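Local coordinates for replication protein B (Plasmid RSF1010, PDB 3H20) that acts as the primase of a broad-host-range plasmid, a nucleotidyltransferase that makes the primers from which the plasmid DNA is replicated, at residues 24-29 with 57-63; 220-225 with 263-269. All blocks are in the same frame, centred on the assembly; numbering follows the deposited sequence.

Interaction 1 (24-29 with 57-63) comes first along the chain and closes before interaction 2 (220-225 with 263-269) opens. The two lie on opposite sides of the chain's centre, 60 Å apart between centres, with nearest atoms about 43 Å apart. They share no helix, strand or sheet. Interaction 1 joins the two middle strands of a four-stranded antiparallel sheet in the N-terminal primase domain, where diphosphate is bound. Interaction 2 belongs to the C-terminal helical part and packs helix 220-234 against helix 257-267. The long helix 179-206 comes between them in sequence. The protein is thus built from a mixed alpha/beta primase part and a separate helix bundle.

Interaction 1: 24-29 with 57-63; sequences IGVRDA and QGNDVYI. With DPO (diphosphate), chain E.
Tyr62 reaches out of this strand pair to a bound diphosphate: its OH donates a hydrogen bond to DPO O2 at 2.6 Å. Arg145, Asn151 and Lys153 complete the pocket. Strands 24-28 and 59-63 run antiparallel, with axes 4.3 Å apart at 159°. Gly25-Tyr62 (Gly25 N-Tyr62 O 2.9 Å, Tyr62 N-Gly25 O 2.8 Å) and Arg27-Asp60 (Arg27 N-Asp60 O 3.0 Å, Asp60 N-Arg27 O 2.8 Å) are hydrogen-bonded pairs. Ile24-Ile63, Val26-Val61 and Asp28-Asn59 are non-hydrogen-bonded pairs. Central in a four-stranded antiparallel sheet, the two strands are flanked by strands 34-40 and 144-145. Ile24, Val26, Val61 and Ile63 share one face, where Ile24 CD1 meets Ile63 CG1 at 3.7 Å and helix 48-56 packs on Ile24 and Val26. Tyr62, Asp60 and Arg27 lie on the other face. With chi1 m the Tyr62 ring has Arg27 CB at its edge, 4.1 Å from Tyr62 CE2, and Asp60 holds the diphosphate ligand Arg145 by a salt bridge. Helix 48-56 ends in a Schellman motif with Gly58 (phi 104°) as C-prime residue; Gly58 O accepts from Ala29 N at 3.2 Å. A water bridges Asp28 OD2 (3.1 Å) and Asn59 ND2 (3.0 Å). Asp28 OD1 also accepts from Thr31 N, and Asn59 ND2 bonds Met54 O.

Interaction 2: 220-225 with 263-269; sequences ALDEYR and AMAEASP
Two helical segments cross here, 220-225 and 263-267, at -64° with their axes 9.6 Å apart. The CA atoms of Leu221 and Ala263 are 4.9 Å apart, and those of Arg225 and Ala267 7.3 Å. Apolar contacts make up most of the interface. Tyr224 (chi1 t, chi2 82°) points toward the other helix. Its CB lies 4.1 Å from Ala263 CB, its CE1 4.1 Å from Met264 CG, and its CE2 3.7 Å from Ala267 CB, which sits at the ring edge. Leu221 (t, p) places CD1 4.0 Å from Ala267 CB and 4.0 Å from Glu266 CB. The small side chains of Ala263 and Ala267, one helical turn apart, both face helix 220-234. This is helix-on-helix packing in the C-terminal helical part of the primase, where helix 239-252 adds Ala246 and Leu250 against Tyr224. No hydrogen bond crosses between the segments. Tyr224 OH, 3.2 Å from Ser268 CB, and Ser268 OG both turn to Asp243 of helix 239-252, hydrogen-bonded to its OD1 and OD2 respectively. Ser268 follows the end of helix 257-267 and is the N-cap of the next helix, with its OG accepting from Leu271 N. At the exposed margin Arg225 NH1 comes 3.8 Å from Ala267 CB.

Interaction 1: 24-29 with 57-63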
loop_
_atom_site.group_PDB
_atom_site.type_symbol
_atom_site.label_atom_id
_atom_site.label_comp_id
_atom_site.label_asym_id
_atom_site.label_seq_id
_atom_site.Cartn_x
_atom_site.Cartn_y
_atom_site.Cartn_z
ATOM N N ILE A 24 -13.952 16.972 4.548
ATOM C CA ILE A 24 -13.850 17.291 5.966
ATOM C C ILE A 24 -14.169 16.020 6.749
ATOM O O ILE A 24 -15.194 15.378 6.518
ATOM C CB ILE A 24 -14.814 18.437 6.395
ATOM C CG1 ILE A 24 -14.451 19.771 5.715
ATOM C CG2 ILE A 24 -14.867 18.583 7.932
ATOM C CD1 ILE A 24 -13.078 20.366 6.097
ATOM N N GLY A 25 -13.276 15.647 7.657
ATOM C CA GLY A 25 -13.498 14.472 8.504
ATOM C C GLY A 25 -13.746 14.870 9.950
ATOM O O GLY A 25 -13.076 15.749 10.501
ATOM N N VAL A 26 -14.718 14.212 10.562
ATOM C CA VAL A 26 -15.085 14.462 11.946
ATOM C C VAL A 26 -15.042 13.117 12.690
ATOM O O VAL A 26 -15.790 12.191 12.357
ATOM C CB VAL A 26 -16.473 15.147 12.026
ATOM C CG1 VAL A 26 -16.972 15.212 13.448
ATOM C CG2 VAL A 26 -16.408 16.566 11.437
ATOM N N ARG A 27 -14.135 13.006 13.663
ATOM C CA ARG A 27 -13.942 11.764 14.424
ATOM C C ARG A 27 -14.052 11.949 15.941
ATOM O O ARG A 27 -13.351 12.775 16.532
ATOM C CB ARG A 27 -12.598 11.110 14.092
ATOM C CG ARG A 27 -12.398 9.748 14.753
ATOM C CD ARG A 27 -11.042 9.124 14.431
ATOM N NE ARG A 27 -10.972 7.775 14.991
ATOM C CZ ARG A 27 -11.351 6.672 14.347
ATOM N NH1 ARG A 27 -11.267 5.488 14.947
ATOM N NH2 ARG A 27 -11.806 6.748 13.097
ATOM N N ASP A 28 -14.915 11.143 16.555
ATOM C CA ASP A 28 -15.096 11.131 18.003
ATOM C C ASP A 28 -13.928 10.406 18.670
ATOM O O ASP A 28 -13.781 9.186 18.545
ATOM C CB ASP A 28 -16.431 10.469 18.369
ATOM C CG ASP A 28 -16.823 10.683 19.827
ATOM O OD1 ASP A 28 -16.069 10.266 20.735
ATOM O OD2 ASP A 28 -17.909 11.250 20.065
ATOM N N ALA A 29 -13.119 11.173 19.392
ATOM C CA ALA A 29 -11.896 10.678 20.028
ATOM C C ALA A 29 -12.117 9.611 21.106
ATOM O O ALA A 29 -11.226 8.801 21.379
ATOM C CB ALA A 29 -11.115 11.849 20.604
ATOM N N GLN A 57 -18.264 18.639 21.434
ATOM C CA GLN A 57 -18.805 17.347 21.874
ATOM C C GLN A 57 -17.776 16.204 21.807
ATOM O O GLN A 57 -18.125 15.035 21.990
ATOM C CB GLN A 57 -20.083 17.004 21.097
ATOM C CG GLN A 57 -21.262 17.941 21.407
ATOM C CD GLN A 57 -22.517 17.619 20.609
ATOM O OE1 GLN A 57 -22.455 16.957 19.574
ATOM N NE2 GLN A 57 -23.667 18.093 21.090
ATOM N N GLY A 58 -16.513 16.552 21.563
ATOM C CA GLY A 58 -15.408 15.587 21.646
ATOM C C GLY A 58 -14.832 15.076 20.332
ATOM O O GLY A 58 -14.055 14.111 20.325
ATOM N N ASN A 59 -15.204 15.715 19.224
ATOM C CA ASN A 59 -14.738 15.330 17.880
ATOM C C ASN A 59 -13.507 16.116 17.394
ATOM O O ASN A 59 -13.467 17.350 17.515
ATOM C CB ASN A 59 -15.876 15.494 16.855
ATOM C CG ASN A 59 -17.029 14.518 17.081
ATOM O OD1 ASN A 59 -17.007 13.388 16.588
ATOM N ND2 ASN A 59 -18.039 14.951 17.828
ATOM N N ASP A 60 -12.519 15.414 16.833
ATOM C CA ASP A 60 -11.437 16.071 16.086
ATOM C C ASP A 60 -11.889 16.375 14.650
ATOM O O ASP A 60 -12.718 15.641 14.087
ATOM C CB ASP A 60 -10.159 15.221 16.084
ATOM C CG ASP A 60 -9.507 15.146 17.455
ATOM O OD1 ASP A 60 -8.919 16.158 17.893
ATOM O OD2 ASP A 60 -9.571 14.075 18.079
ATOM N N VAL A 61 -11.369 17.468 14.092
ATOM C CA VAL A 61 -11.761 17.966 12.772
ATOM C C VAL A 61 -10.564 17.914 11.812
ATOM O O VAL A 61 -9.516 18.530 12.063
ATOM C CB VAL A 61 -12.329 19.417 12.838
ATOM C CG1 VAL A 61 -12.899 19.859 11.473
ATOM C CG2 VAL A 61 -13.405 19.540 13.941
ATOM N N TYR A 62 -10.744 17.195 10.707
ATOM C CA TYR A 62 -9.678 16.908 9.753
ATOM C C TYR A 62 -10.030 17.425 8.360
ATOM O O TYR A 62 -11.209 17.647 8.044
ATOM C CB TYR A 62 -9.434 15.401 9.667
ATOM C CG TYR A 62 -8.993 14.743 10.960
ATOM C CD1 TYR A 62 -7.643 14.683 11.311
ATOM C CD2 TYR A 62 -9.921 14.173 11.818
ATOM C CE1 TYR A 62 -7.230 14.063 12.500
ATOM C CE2 TYR A 62 -9.522 13.560 13.004
ATOM C CZ TYR A 62 -8.177 13.509 13.336
ATOM O OH TYR A 62 -7.799 12.903 14.515
ATOM N N ILE A 63 -9.007 17.608 7.525
ATOM C CA ILE A 63 -9.194 18.206 6.193
ATOM C C ILE A 63 -8.171 17.664 5.190
ATOM O O ILE A 63 -7.012 17.375 5.544
ATOM C CB ILE A 63 -9.186 19.788 6.225
ATOM C CG1 ILE A 63 -9.585 20.367 4.855
ATOM C CG2 ILE A 63 -7.801 20.350 6.643
ATOM C CD1 ILE A 63 -9.709 21.888 4.818
HETATM P P1 DPO E . -4.078 12.725 14.657
HETATM O O1 DPO E . -2.897 11.635 14.777
HETATM O O2 DPO E . -5.397 11.993 14.643
HETATM O O3 DPO E . -3.737 13.659 13.515
HETATM O O4 DPO E . -3.958 13.524 16.059
HETATM P P2 DPO E . -2.570 14.169 16.583
HETATM O O5 DPO E . -1.682 12.983 16.880
HETATM O O6 DPO E . -2.117 15.047 15.434
HETATM O O7 DPO E . -2.969 14.928 17.822
HETATM O O HOH W 1 -20.091 12.857 18.602
HETATM O O HOH W 2 -16.912 12.457 22.611
#

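Interaction 2: 220-225 with 263-269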
loop_
_atom_site.group_PDB
_atom_site.type_symbol
_atom_site.label_atom_id
_atom_site.label_comp_id
_atom_site.label_asym_id
_atom_site.label_seq_id
_atom_site.Cartn_x
_atom_site.Cartn_y
_atom_site.Cartn_z
ATOM N N ALA A 220 -2.772 -29.622 -11.926
ATOM C CA ALA A 220 -1.987 -30.827 -11.624
ATOM C C ALA A 220 -1.025 -31.191 -12.752
ATOM O O ALA A 220 0.124 -31.560 -12.500
ATOM C CB ALA A 220 -2.906 -32.002 -11.309
ATOM N N LEU A 221 -1.508 -31.078 -13.988
ATOM C CA LEU A 221 -0.712 -31.329 -15.186
ATOM C C LEU A 221 0.496 -30.389 -15.273
ATOM O O LEU A 221 1.629 -30.844 -15.448
ATOM C CB LEU A 221 -1.593 -31.206 -16.438
ATOM C CG LEU A 221 -1.011 -31.532 -17.817
ATOM C CD1 LEU A 221 -0.630 -33.004 -17.929
ATOM C CD2 LEU A 221 -2.003 -31.146 -18.912
ATOM N N ASP A 222 0.244 -29.087 -15.134
ATOM C CA ASP A 222 1.302 -28.070 -15.151
ATOM C C ASP A 222 2.311 -28.319 -14.033
ATOM O O ASP A 222 3.517 -28.144 -14.217
ATOM C CB ASP A 222 0.713 -26.662 -15.001
ATOM C CG ASP A 222 -0.367 -26.353 -16.030
ATOM O OD1 ASP A 222 -0.257 -26.800 -17.198
ATOM O OD2 ASP A 222 -1.324 -25.638 -15.663
ATOM N N GLU A 223 1.785 -28.730 -12.881
ATOM C CA GLU A 223 2.562 -29.051 -11.689
ATOM C C GLU A 223 3.481 -30.252 -11.937
ATOM O O GLU A 223 4.662 -30.231 -11.581
ATOM C CB GLU A 223 1.592 -29.362 -10.547
ATOM C CG GLU A 223 2.124 -29.138 -9.149
ATOM C CD GLU A 223 1.040 -29.272 -8.092
ATOM O OE1 GLU A 223 -0.088 -28.785 -8.336
ATOM O OE2 GLU A 223 1.321 -29.850 -7.015
ATOM N N TYR A 224 2.921 -31.289 -12.555
ATOM C CA TYR A 224 3.669 -32.490 -12.922
ATOM C C TYR A 224 4.796 -32.179 -13.913
ATOM O O TYR A 224 5.943 -32.571 -13.696
ATOM C CB TYR A 224 2.717 -33.559 -13.475
ATOM C CG TYR A 224 3.405 -34.740 -14.123
ATOM C CD1 TYR A 224 3.902 -35.799 -13.356
ATOM C CD2 TYR A 224 3.546 -34.805 -15.509
ATOM C CE1 TYR A 224 4.536 -36.886 -13.959
ATOM C CE2 TYR A 224 4.176 -35.876 -16.115
ATOM C CZ TYR A 224 4.668 -36.909 -15.338
ATOM O OH TYR A 224 5.292 -37.962 -15.957
ATOM N N ARG A 225 4.463 -31.457 -14.985
ATOM C CA ARG A 225 5.433 -31.089 -16.019
ATOM C C ARG A 225 6.579 -30.240 -15.466
ATOM O O ARG A 225 7.735 -30.409 -15.866
ATOM C CB ARG A 225 4.733 -30.371 -17.176
ATOM C CG ARG A 225 3.729 -31.243 -17.925
ATOM C CD ARG A 225 2.705 -30.405 -18.677
ATOM N NE ARG A 225 3.238 -29.865 -19.926
ATOM C CZ ARG A 225 3.153 -30.473 -21.108
ATOM N NH1 ARG A 225 2.554 -31.654 -21.226
ATOM N NH2 ARG A 225 3.674 -29.896 -22.181
ATOM N N ALA A 263 -2.626 -36.904 -15.034
ATOM C CA ALA A 263 -1.448 -36.135 -15.439
ATOM C C ALA A 263 -0.379 -37.030 -16.067
ATOM O O ALA A 263 0.220 -36.673 -17.088
ATOM C CB ALA A 263 -0.874 -35.371 -14.246
ATOM N N MET A 264 -0.149 -38.188 -15.451
ATOM C CA MET A 264 0.791 -39.182 -15.970
ATOM C C MET A 264 0.317 -39.714 -17.322
ATOM O O MET A 264 1.109 -39.832 -18.255
ATOM C CB MET A 264 0.969 -40.341 -14.983
ATOM C CG MET A 264 1.822 -40.007 -13.758
ATOM S SD MET A 264 1.977 -41.353 -12.562
ATOM C CE MET A 264 2.878 -42.583 -13.498
ATOM N N ALA A 265 -0.977 -40.014 -17.414
ATOM C CA ALA A 265 -1.584 -40.529 -18.641
ATOM C C ALA A 265 -1.352 -39.600 -19.831
ATOM O O ALA A 265 -1.183 -40.061 -20.961
ATOM C CB ALA A 265 -3.068 -40.779 -18.437
ATOM N N GLU A 266 -1.325 -38.294 -19.565
ATOM C CA GLU A 266 -1.194 -37.281 -20.613
ATOM C C GLU A 266 0.258 -36.963 -20.976
ATOM O O GLU A 266 0.566 -36.765 -22.151
ATOM C CB GLU A 266 -1.910 -35.992 -20.190
ATOM C CG GLU A 266 -2.076 -34.955 -21.301
ATOM C CD GLU A 266 -3.108 -35.361 -22.343
ATOM O OE1 GLU A 266 -4.095 -36.039 -21.976
ATOM O OE2 GLU A 266 -2.938 -34.999 -23.530
ATOM N N ALA A 267 1.142 -36.929 -19.976
ATOM C CA ALA A 267 2.470 -36.326 -20.146
ATOM C C ALA A 267 3.696 -37.195 -19.822
ATOM O O ALA A 267 4.819 -36.787 -20.109
ATOM C CB ALA A 267 2.543 -34.997 -19.369
ATOM N N SER A 268 3.494 -38.375 -19.231
ATOM C CA SER A 268 4.620 -39.232 -18.826
ATOM C C SER A 268 5.319 -39.923 -19.992
ATOM O O SER A 268 4.693 -40.706 -20.708
ATOM C CB SER A 268 4.182 -40.289 -17.804
ATOM O OG SER A 268 5.222 -41.233 -17.582
ATOM N N PRO A 269 6.621 -39.643 -20.183
ATOM C CA PRO A 269 7.383 -40.390 -21.185
ATOM C C PRO A 269 7.506 -41.872 -20.824
ATOM O O PRO A 269 7.429 -42.713 -21.717
ATOM C CB PRO A 269 8.757 -39.711 -21.180
ATOM C CG PRO A 269 8.844 -39.012 -19.871
ATOM C CD PRO A 269 7.441 -38.612 -19.514
#